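Local coordinates for protein 4-hydroxybutyrate CoA-transferase (PDB 3EH7) that probably transfers coenzyme A between carboxylic acids such as acetate and 4-hydroxybutyrate, at residues F106-R114 and P294-R302; E318-V326 and T384-V392. One frame throughout, in Å; residues are numbered along the deposited sequence.

Interaction 1 (F106-R114 and P294-R302); sequences FYEVPSMIR and PVDYVNDPR
Phe-106, Tyr-107 and Pro-110 pack against Val-295, Asp-296 and Pro-301, joining the N-terminal and C-terminal parts of an acetyl-CoA hydrolase/transferase fold. Residues 106-114 lead into helix 109-114. Residues 294-302 carry the short helix 295-298 and the start of helix 301-304.

Two CH-pi contacts anchor the apolar part. Val-295 CG2 stands over the centre of the Phe-106 ring, 3.4 Å from its centroid. The other methyl, Val-295 CG1, presses on Pro-110 CG at 3.4 Å, closer than usual for two carbons. Pro-301 CD lies over one face of the Tyr-107 ring, 3.8 Å from the centroid. Tyr-107 CG sits between its own backbone N and carbonyl carbon (chi1 86°), which brings the ring under Pro-301. Glu-108 CG lies toward the rim of the opposite face.

The backbones add a CA-H...O contact, with Asp-296 CA 3.3 Å from Tyr-107 O. Asn-299 ND2 comes within 3.7 Å of Phe-106 CD2, but its amide is bonded to Tyr-344, Asp-343 and Glu-242. Asp-343 also accepts from Tyr-107 N, so it serves both segments. Trp-350 of the second subunit packs on Asp-300 and Pro-301 and makes a cation-pi contact with Arg-302.

A salt bridge closes the other end. Arg-114 NH2 donates to Asp-296 OD2 at 3.0 Å from above the carboxylate plane, and the two flat groups are turned 41° apart. Water 1 makes a second link, accepting from Arg-114 NH1 at 2.9 Å and donating to Asp-296 OD1 at 2.8 Å.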
loop_
_atom_site.group_PDB
_atom_site.type_symbol
_atom_site.label_atom_id
_atom_site.label_comp_id
_atom_site.label_asym_id
_atom_site.label_seq_id
_atom_site.Cartn_x
_atom_site.Cartn_y
_atom_site.Cartn_z
ATOM N N PHE A 106 3.836 3.894 -9.606
ATOM C CA PHE A 106 4.590 4.883 -10.381
ATOM C C PHE A 106 6.004 5.111 -9.787
ATOM O O PHE A 106 6.995 5.070 -10.511
ATOM C CB PHE A 106 3.784 6.178 -10.445
ATOM C CG PHE A 106 4.273 7.176 -11.468
ATOM C CD1 PHE A 106 5.258 6.866 -12.405
ATOM C CD2 PHE A 106 3.716 8.448 -11.495
ATOM C CE1 PHE A 106 5.684 7.825 -13.320
ATOM C CE2 PHE A 106 4.126 9.385 -12.409
ATOM C CZ PHE A 106 5.107 9.080 -13.332
ATOM N N TYR A 107 6.099 5.326 -8.474
ATOM C CA TYR A 107 7.408 5.523 -7.824
ATOM C C TYR A 107 8.398 4.361 -7.971
ATOM O O TYR A 107 9.592 4.557 -7.818
ATOM C CB TYR A 107 7.254 5.923 -6.342
ATOM C CG TYR A 107 7.116 4.752 -5.413
ATOM C CD1 TYR A 107 5.880 4.189 -5.181
ATOM C CD2 TYR A 107 8.241 4.166 -4.799
ATOM C CE1 TYR A 107 5.727 3.108 -4.333
ATOM C CE2 TYR A 107 8.093 3.071 -3.957
ATOM C CZ TYR A 107 6.822 2.554 -3.736
ATOM O OH TYR A 107 6.603 1.480 -2.917
ATOM N N GLU A 108 7.897 3.160 -8.267
ATOM C CA GLU A 108 8.702 1.966 -8.427
ATOM C C GLU A 108 9.245 1.757 -9.839
ATOM O O GLU A 108 10.130 0.921 -10.052
ATOM C CB GLU A 108 7.894 0.719 -8.032
ATOM C CG GLU A 108 8.204 0.173 -6.657
ATOM C CD GLU A 108 7.557 -1.189 -6.416
ATOM O OE1 GLU A 108 6.314 -1.278 -6.392
ATOM O OE2 GLU A 108 8.305 -2.187 -6.275
ATOM N N VAL A 109 8.711 2.492 -10.805
ATOM C CA VAL A 109 9.125 2.322 -12.194
ATOM C C VAL A 109 10.631 2.503 -12.433
ATOM O O VAL A 109 11.254 1.664 -13.094
ATOM C CB VAL A 109 8.295 3.243 -13.109
ATOM C CG1 VAL A 109 8.872 3.294 -14.501
ATOM C CG2 VAL A 109 6.831 2.755 -13.102
ATOM N N PRO A 110 11.243 3.575 -11.897
ATOM C CA PRO A 110 12.692 3.759 -12.176
ATOM C C PRO A 110 13.572 2.597 -11.711
ATOM O O PRO A 110 14.447 2.150 -12.460
ATOM C CB PRO A 110 13.040 5.048 -11.437
ATOM C CG PRO A 110 11.677 5.797 -11.368
ATOM C CD PRO A 110 10.673 4.722 -11.164
ATOM N N SER A 111 13.340 2.066 -10.510
ATOM C CA SER A 111 14.155 0.915 -10.069
ATOM C C SER A 111 13.888 -0.327 -10.921
ATOM O O SER A 111 14.802 -1.103 -11.218
ATOM C CB SER A 111 13.950 0.613 -8.593
ATOM O OG SER A 111 12.583 0.339 -8.349
HETATM N N MSE A 112 12.641 -0.509 -11.342
HETATM C CA MSE A 112 12.281 -1.609 -12.222
HETATM C C MSE A 112 12.984 -1.462 -13.576
HETATM O O MSE A 112 13.369 -2.460 -14.212
HETATM C CB MSE A 112 10.764 -1.661 -12.390
HETATM C CG MSE A 112 10.301 -2.724 -13.334
HETATM SE SE MSE A 112 8.384 -2.921 -13.445
HETATM C CE MSE A 112 8.052 -3.691 -11.636
ATOM N N ILE A 113 13.159 -0.216 -14.011
ATOM C CA ILE A 113 13.885 0.050 -15.232
ATOM C C ILE A 113 15.366 -0.253 -15.001
ATOM O O ILE A 113 15.977 -0.948 -15.795
ATOM C CB ILE A 113 13.706 1.529 -15.737
ATOM C CG1 ILE A 113 12.293 1.732 -16.271
ATOM C CG2 ILE A 113 14.756 1.864 -16.840
ATOM C CD1 ILE A 113 11.983 3.170 -16.667
ATOM N N ARG A 114 15.930 0.248 -13.905
ATOM C CA ARG A 114 17.354 0.039 -13.620
ATOM C C ARG A 114 17.706 -1.415 -13.379
ATOM O O ARG A 114 18.821 -1.816 -13.678
ATOM C CB ARG A 114 17.834 0.849 -12.417
ATOM C CG ARG A 114 18.116 2.292 -12.736
ATOM C CD ARG A 114 18.763 2.978 -11.560
ATOM N NE ARG A 114 17.831 3.119 -10.448
ATOM C CZ ARG A 114 16.953 4.124 -10.301
ATOM N NH1 ARG A 114 16.845 5.109 -11.205
ATOM N NH2 ARG A 114 16.175 4.151 -9.236
ATOM N N PRO A 294 13.097 12.880 -10.353
ATOM C CA PRO A 294 12.510 11.665 -10.874
ATOM C C PRO A 294 11.477 11.053 -9.929
ATOM O O PRO A 294 11.470 11.288 -8.691
ATOM C CB PRO A 294 13.717 10.740 -11.112
ATOM C CG PRO A 294 14.856 11.365 -10.430
ATOM C CD PRO A 294 14.563 12.807 -10.248
ATOM N N VAL A 295 10.588 10.279 -10.524
ATOM C CA VAL A 295 9.406 9.837 -9.810
ATOM C C VAL A 295 9.728 8.950 -8.581
ATOM O O VAL A 295 8.957 8.938 -7.607
ATOM C CB VAL A 295 8.380 9.179 -10.767
ATOM C CG1 VAL A 295 8.930 7.813 -11.343
ATOM C CG2 VAL A 295 7.009 9.025 -10.048
ATOM N N ASP A 296 10.868 8.231 -8.616
ATOM C CA ASP A 296 11.256 7.395 -7.493
ATOM C C ASP A 296 11.665 8.216 -6.285
ATOM O O ASP A 296 11.773 7.673 -5.191
ATOM C CB ASP A 296 12.350 6.379 -7.864
ATOM C CG ASP A 296 13.611 7.022 -8.407
ATOM O OD1 ASP A 296 13.538 8.010 -9.161
ATOM O OD2 ASP A 296 14.679 6.482 -8.134
ATOM N N TYR A 297 11.902 9.515 -6.466
ATOM C CA TYR A 297 12.084 10.406 -5.352
ATOM C C TYR A 297 10.763 11.038 -4.956
ATOM O O TYR A 297 10.278 10.836 -3.821
ATOM C CB TYR A 297 13.162 11.465 -5.669
ATOM C CG TYR A 297 13.388 12.445 -4.544
ATOM C CD1 TYR A 297 14.153 12.101 -3.439
ATOM C CD2 TYR A 297 12.812 13.711 -4.575
ATOM C CE1 TYR A 297 14.355 12.992 -2.395
ATOM C CE2 TYR A 297 13.017 14.606 -3.560
ATOM C CZ TYR A 297 13.789 14.251 -2.476
ATOM O OH TYR A 297 13.954 15.142 -1.478
ATOM N N VAL A 298 10.120 11.737 -5.894
ATOM C CA VAL A 298 8.922 12.547 -5.567
ATOM C C VAL A 298 7.747 11.733 -5.038
ATOM O O VAL A 298 7.068 12.163 -4.078
ATOM C CB VAL A 298 8.462 13.442 -6.732
ATOM C CG1 VAL A 298 7.226 14.327 -6.338
ATOM C CG2 VAL A 298 9.632 14.307 -7.234
ATOM N N ASN A 299 7.495 10.572 -5.647
ATOM C CA ASN A 299 6.303 9.787 -5.353
ATOM C C ASN A 299 6.570 8.689 -4.318
ATOM O O ASN A 299 5.701 7.882 -4.029
ATOM C CB ASN A 299 5.746 9.133 -6.636
ATOM C CG ASN A 299 4.774 10.010 -7.409
ATOM O OD1 ASN A 299 5.026 11.199 -7.635
ATOM N ND2 ASN A 299 3.709 9.391 -7.917
ATOM N N ASP A 300 7.783 8.619 -3.786
ATOM C CA ASP A 300 8.078 7.612 -2.787
ATOM C C ASP A 300 7.286 7.982 -1.521
ATOM O O ASP A 300 7.431 9.081 -1.010
ATOM C CB ASP A 300 9.540 7.615 -2.468
ATOM C CG ASP A 300 9.936 6.480 -1.528
ATOM O OD1 ASP A 300 9.165 6.066 -0.622
ATOM O OD2 ASP A 300 11.039 6.005 -1.697
ATOM N N PRO A 301 6.410 7.090 -1.057
ATOM C CA PRO A 301 5.665 7.424 0.168
ATOM C C PRO A 301 6.550 7.896 1.328
ATOM O O PRO A 301 6.149 8.769 2.090
ATOM C CB PRO A 301 4.942 6.128 0.479
ATOM C CG PRO A 301 4.687 5.518 -0.891
ATOM C CD PRO A 301 6.003 5.779 -1.597
ATOM N N ARG A 302 7.756 7.344 1.453
ATOM C CA ARG A 302 8.680 7.767 2.517
ATOM C C ARG A 302 9.215 9.189 2.339
ATOM O O ARG A 302 9.586 9.826 3.297
ATOM C CB ARG A 302 9.837 6.786 2.626
ATOM C CG ARG A 302 9.358 5.363 2.955
ATOM C CD ARG A 302 10.429 4.354 2.634
ATOM N NE ARG A 302 10.725 4.316 1.207
ATOM C CZ ARG A 302 11.616 3.495 0.661
ATOM N NH1 ARG A 302 12.307 2.658 1.421
ATOM N NH2 ARG A 302 11.845 3.527 -0.645
HETATM O O HOH W 1 15.870 7.833 -10.689
#

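Interaction 2 (E318-V326 and T384-V392); sequences EIDLMGQVV and TLRNEVDYV
The Arg-386 guanidinium is approached obliquely by the selenium of Met-322, a selenomethionine, with SE 3.6 Å from NH1. The Gln-324 and Arg-386 side chains pass each other at a slant, with Gln-324 CG 4.0 Å from Arg-386 CB; the amide plane is turned 56° from the guanidinium. Met-322 N and Gln-324 N reach Asp-320 OD1 from opposite faces of the carboxylate, the first closing an Asx turn. Gln-324 NE2 donates to Asp-320 OD2 at 2.9 Å, on its syn side and in the plane of the amide. Ala-380 O and Val-382 N of the second subunit also hold the amide ends. Water 2 links Gln-324 OE1 to Arg-386 N.

Val-325 and Thr-384 form an antiparallel hydrogen-bonded pair. Val-325 N donates to Thr-384 O at 3.2 Å; the return bond is weak. Ile-319 CD1 and Val-392 CG2 meet tip to tip at 3.7 Å.

Strands 318-320 and 325-326 form a hairpin in a small mixed sheet, flanked by 372-373 and 382-384. Strand 391-394 belongs to the large sheet beside it. Helix 406-414 ties the segments together through Arg-409, which bonds Met-322 O and Arg-386 O, and helix 341-350 touches Val-325 and Thr-384.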
loop_
_atom_site.group_PDB
_atom_site.type_symbol
_atom_site.label_atom_id
_atom_site.label_comp_id
_atom_site.label_asym_id
_atom_site.label_seq_id
_atom_site.Cartn_x
_atom_site.Cartn_y
_atom_site.Cartn_z
ATOM N N GLU A 318 -14.830 4.951 -9.654
ATOM C CA GLU A 318 -15.883 4.530 -8.726
ATOM C C GLU A 318 -15.298 4.108 -7.391
ATOM O O GLU A 318 -14.102 3.778 -7.286
ATOM C CB GLU A 318 -16.757 3.414 -9.324
ATOM C CG GLU A 318 -16.019 2.118 -9.567
ATOM C CD GLU A 318 -16.846 1.011 -10.245
ATOM O OE1 GLU A 318 -18.080 1.137 -10.429
ATOM O OE2 GLU A 318 -16.223 -0.023 -10.576
ATOM N N ILE A 319 -16.155 4.154 -6.379
ATOM C CA ILE A 319 -15.846 3.683 -5.036
ATOM C C ILE A 319 -17.031 2.880 -4.522
ATOM O O ILE A 319 -18.205 3.269 -4.707
ATOM C CB ILE A 319 -15.456 4.827 -4.083
ATOM C CG1 ILE A 319 -15.239 4.284 -2.665
ATOM C CG2 ILE A 319 -16.526 5.866 -3.992
ATOM C CD1 ILE A 319 -14.461 5.182 -1.787
ATOM N N ASP A 320 -16.746 1.710 -3.962
ATOM C CA ASP A 320 -17.816 0.866 -3.478
ATOM C C ASP A 320 -18.137 1.209 -2.037
ATOM O O ASP A 320 -17.449 2.011 -1.411
ATOM C CB ASP A 320 -17.586 -0.627 -3.738
ATOM C CG ASP A 320 -16.566 -1.275 -2.817
ATOM O OD1 ASP A 320 -16.080 -0.648 -1.859
ATOM O OD2 ASP A 320 -16.244 -2.452 -3.090
ATOM N N LEU A 321 -19.194 0.614 -1.527
ATOM C CA LEU A 321 -19.682 0.947 -0.183
ATOM C C LEU A 321 -18.725 0.563 0.953
ATOM O O LEU A 321 -18.944 0.971 2.098
ATOM C CB LEU A 321 -21.066 0.332 0.042
ATOM C CG LEU A 321 -22.194 1.008 -0.742
ATOM C CD1 LEU A 321 -23.518 0.325 -0.506
ATOM C CD2 LEU A 321 -22.284 2.499 -0.424
HETATM N N MSE A 322 -17.697 -0.244 0.652
HETATM C CA MSE A 322 -16.682 -0.626 1.652
HETATM C C MSE A 322 -15.538 0.356 1.649
HETATM O O MSE A 322 -14.734 0.379 2.581
HETATM C CB MSE A 322 -16.149 -2.035 1.372
HETATM C CG MSE A 322 -17.204 -3.102 1.466
HETATM SE SE MSE A 322 -16.417 -4.859 1.364
HETATM C CE MSE A 322 -15.411 -4.653 -0.300
ATOM N N GLY A 323 -15.457 1.148 0.582
ATOM C CA GLY A 323 -14.377 2.084 0.392
ATOM C C GLY A 323 -13.320 1.647 -0.617
ATOM O O GLY A 323 -12.307 2.305 -0.704
ATOM N N GLN A 324 -13.508 0.557 -1.377
ATOM C CA GLN A 324 -12.487 0.212 -2.399
ATOM C C GLN A 324 -12.569 1.235 -3.528
ATOM O O GLN A 324 -13.653 1.556 -3.964
ATOM C CB GLN A 324 -12.679 -1.184 -3.010
ATOM C CG GLN A 324 -13.003 -2.291 -2.038
ATOM C CD GLN A 324 -12.816 -3.647 -2.644
ATOM O OE1 GLN A 324 -11.686 -4.184 -2.650
ATOM N NE2 GLN A 324 -13.917 -4.245 -3.132
ATOM N N VAL A 325 -11.414 1.685 -4.026
ATOM C CA VAL A 325 -11.306 2.742 -5.010
ATOM C C VAL A 325 -10.789 2.159 -6.301
ATOM O O VAL A 325 -9.758 1.464 -6.310
ATOM C CB VAL A 325 -10.322 3.821 -4.533
ATOM C CG1 VAL A 325 -9.929 4.825 -5.688
ATOM C CG2 VAL A 325 -10.906 4.555 -3.310
ATOM N N VAL A 326 -11.526 2.395 -7.373
ATOM C CA VAL A 326 -11.113 2.003 -8.710
ATOM C C VAL A 326 -10.816 3.278 -9.497
ATOM O O VAL A 326 -11.677 4.141 -9.660
ATOM C CB VAL A 326 -12.212 1.220 -9.407
ATOM C CG1 VAL A 326 -11.854 0.920 -10.845
ATOM C CG2 VAL A 326 -12.511 -0.061 -8.608
ATOM N N THR A 384 -6.741 1.724 -4.926
ATOM C CA THR A 384 -6.474 2.081 -3.530
ATOM C C THR A 384 -7.336 1.189 -2.638
ATOM O O THR A 384 -8.524 1.068 -2.878
ATOM C CB THR A 384 -6.740 3.598 -3.271
ATOM O OG1 THR A 384 -5.819 4.378 -4.055
ATOM C CG2 THR A 384 -6.533 3.945 -1.841
ATOM N N LEU A 385 -6.727 0.547 -1.630
ATOM C CA LEU A 385 -7.376 -0.500 -0.839
ATOM C C LEU A 385 -8.416 0.103 0.099
ATOM O O LEU A 385 -8.253 1.236 0.581
ATOM C CB LEU A 385 -6.320 -1.275 -0.001
ATOM C CG LEU A 385 -5.269 -2.097 -0.780
ATOM C CD1 LEU A 385 -4.042 -2.443 0.113
ATOM C CD2 LEU A 385 -5.925 -3.372 -1.343
ATOM N N ARG A 386 -9.462 -0.640 0.407
ATOM C CA ARG A 386 -10.445 -0.125 1.366
ATOM C C ARG A 386 -9.791 0.228 2.726
ATOM O O ARG A 386 -10.213 1.155 3.412
ATOM C CB ARG A 386 -11.612 -1.090 1.558
ATOM C CG ARG A 386 -11.286 -2.262 2.416
ATOM C CD ARG A 386 -12.443 -3.234 2.667
ATOM N NE ARG A 386 -11.887 -4.392 3.363
ATOM C CZ ARG A 386 -12.586 -5.368 3.917
ATOM N NH1 ARG A 386 -13.918 -5.395 3.856
ATOM N NH2 ARG A 386 -11.941 -6.342 4.520
ATOM N N ASN A 387 -8.760 -0.516 3.091
ATOM C CA ASN A 387 -8.032 -0.295 4.351
ATOM C C ASN A 387 -7.247 0.990 4.364
ATOM O O ASN A 387 -6.807 1.382 5.420
ATOM C CB ASN A 387 -7.075 -1.465 4.691
ATOM C CG ASN A 387 -7.809 -2.772 5.019
ATOM O OD1 ASN A 387 -9.035 -2.811 5.076
ATOM N ND2 ASN A 387 -7.062 -3.839 5.239
ATOM N N GLU A 388 -7.028 1.638 3.215
ATOM C CA GLU A 388 -6.259 2.887 3.214
ATOM C C GLU A 388 -6.991 4.166 2.821
ATOM O O GLU A 388 -6.465 5.266 3.010
ATOM C CB GLU A 388 -4.977 2.741 2.400
ATOM C CG GLU A 388 -5.138 2.231 1.007
ATOM C CD GLU A 388 -3.836 1.806 0.418
ATOM O OE1 GLU A 388 -2.807 2.229 1.007
ATOM O OE2 GLU A 388 -3.850 1.106 -0.646
ATOM N N VAL A 389 -8.211 4.044 2.313
ATOM C CA VAL A 389 -8.960 5.232 1.885
ATOM C C VAL A 389 -9.206 6.106 3.121
ATOM O O VAL A 389 -9.390 5.566 4.213
ATOM C CB VAL A 389 -10.253 4.792 1.176
ATOM C CG1 VAL A 389 -11.120 3.929 2.141
ATOM C CG2 VAL A 389 -11.027 6.016 0.628
ATOM N N ASP A 390 -9.186 7.437 2.970
ATOM C CA ASP A 390 -9.292 8.359 4.092
ATOM C C ASP A 390 -10.598 9.169 3.903
ATOM O O ASP A 390 -11.668 8.666 4.247
ATOM C CB ASP A 390 -8.008 9.201 4.093
ATOM C CG ASP A 390 -7.884 10.126 5.263
ATOM O OD1 ASP A 390 -8.736 10.048 6.168
ATOM O OD2 ASP A 390 -6.875 10.907 5.268
ATOM N N TYR A 391 -10.529 10.355 3.289
ATOM C CA TYR A 391 -11.700 11.159 2.930
ATOM C C TYR A 391 -12.205 10.885 1.533
ATOM O O TYR A 391 -11.426 10.662 0.572
ATOM C CB TYR A 391 -11.370 12.650 2.980
ATOM C CG TYR A 391 -11.063 13.210 4.339
ATOM C CD1 TYR A 391 -9.752 13.245 4.808
ATOM C CD2 TYR A 391 -12.066 13.752 5.140
ATOM C CE1 TYR A 391 -9.441 13.772 6.059
ATOM C CE2 TYR A 391 -11.776 14.303 6.402
ATOM C CZ TYR A 391 -10.458 14.302 6.840
ATOM O OH TYR A 391 -10.125 14.812 8.036
ATOM N N VAL A 392 -13.521 10.937 1.399
ATOM C CA VAL A 392 -14.160 10.899 0.099
ATOM C C VAL A 392 -15.041 12.123 0.009
ATOM O O VAL A 392 -15.761 12.437 0.955
ATOM C CB VAL A 392 -14.997 9.616 -0.091
ATOM C CG1 VAL A 392 -15.786 9.669 -1.409
ATOM C CG2 VAL A 392 -14.090 8.363 -0.022
HETATM O O HOH W 2 -9.677 -3.145 -1.004
#

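Both contacts are largely buried. Interaction 1 lies nearer the centre of the chain (about 13 Å between centres, against about 20 Å), yet it has an exposed residue, Arg-114, and interaction 2 has none. Their centres lie about 24 Å apart and they do not touch. Interaction 1 joins helical segments across the N-terminal and C-terminal family regions, with a salt bridge at its exposed end. Interaction 2 stays within the C-terminal region and relies on strand pairing, a polar turn and aliphatic contacts. Helix 341-350 borders both: Arg-346 touches Pro-301 in one and Leu-385 in the other. Each reaches the second subunit, through its Trp-350 for interaction 1 and its Ala-380 and Val-382 for interaction 2.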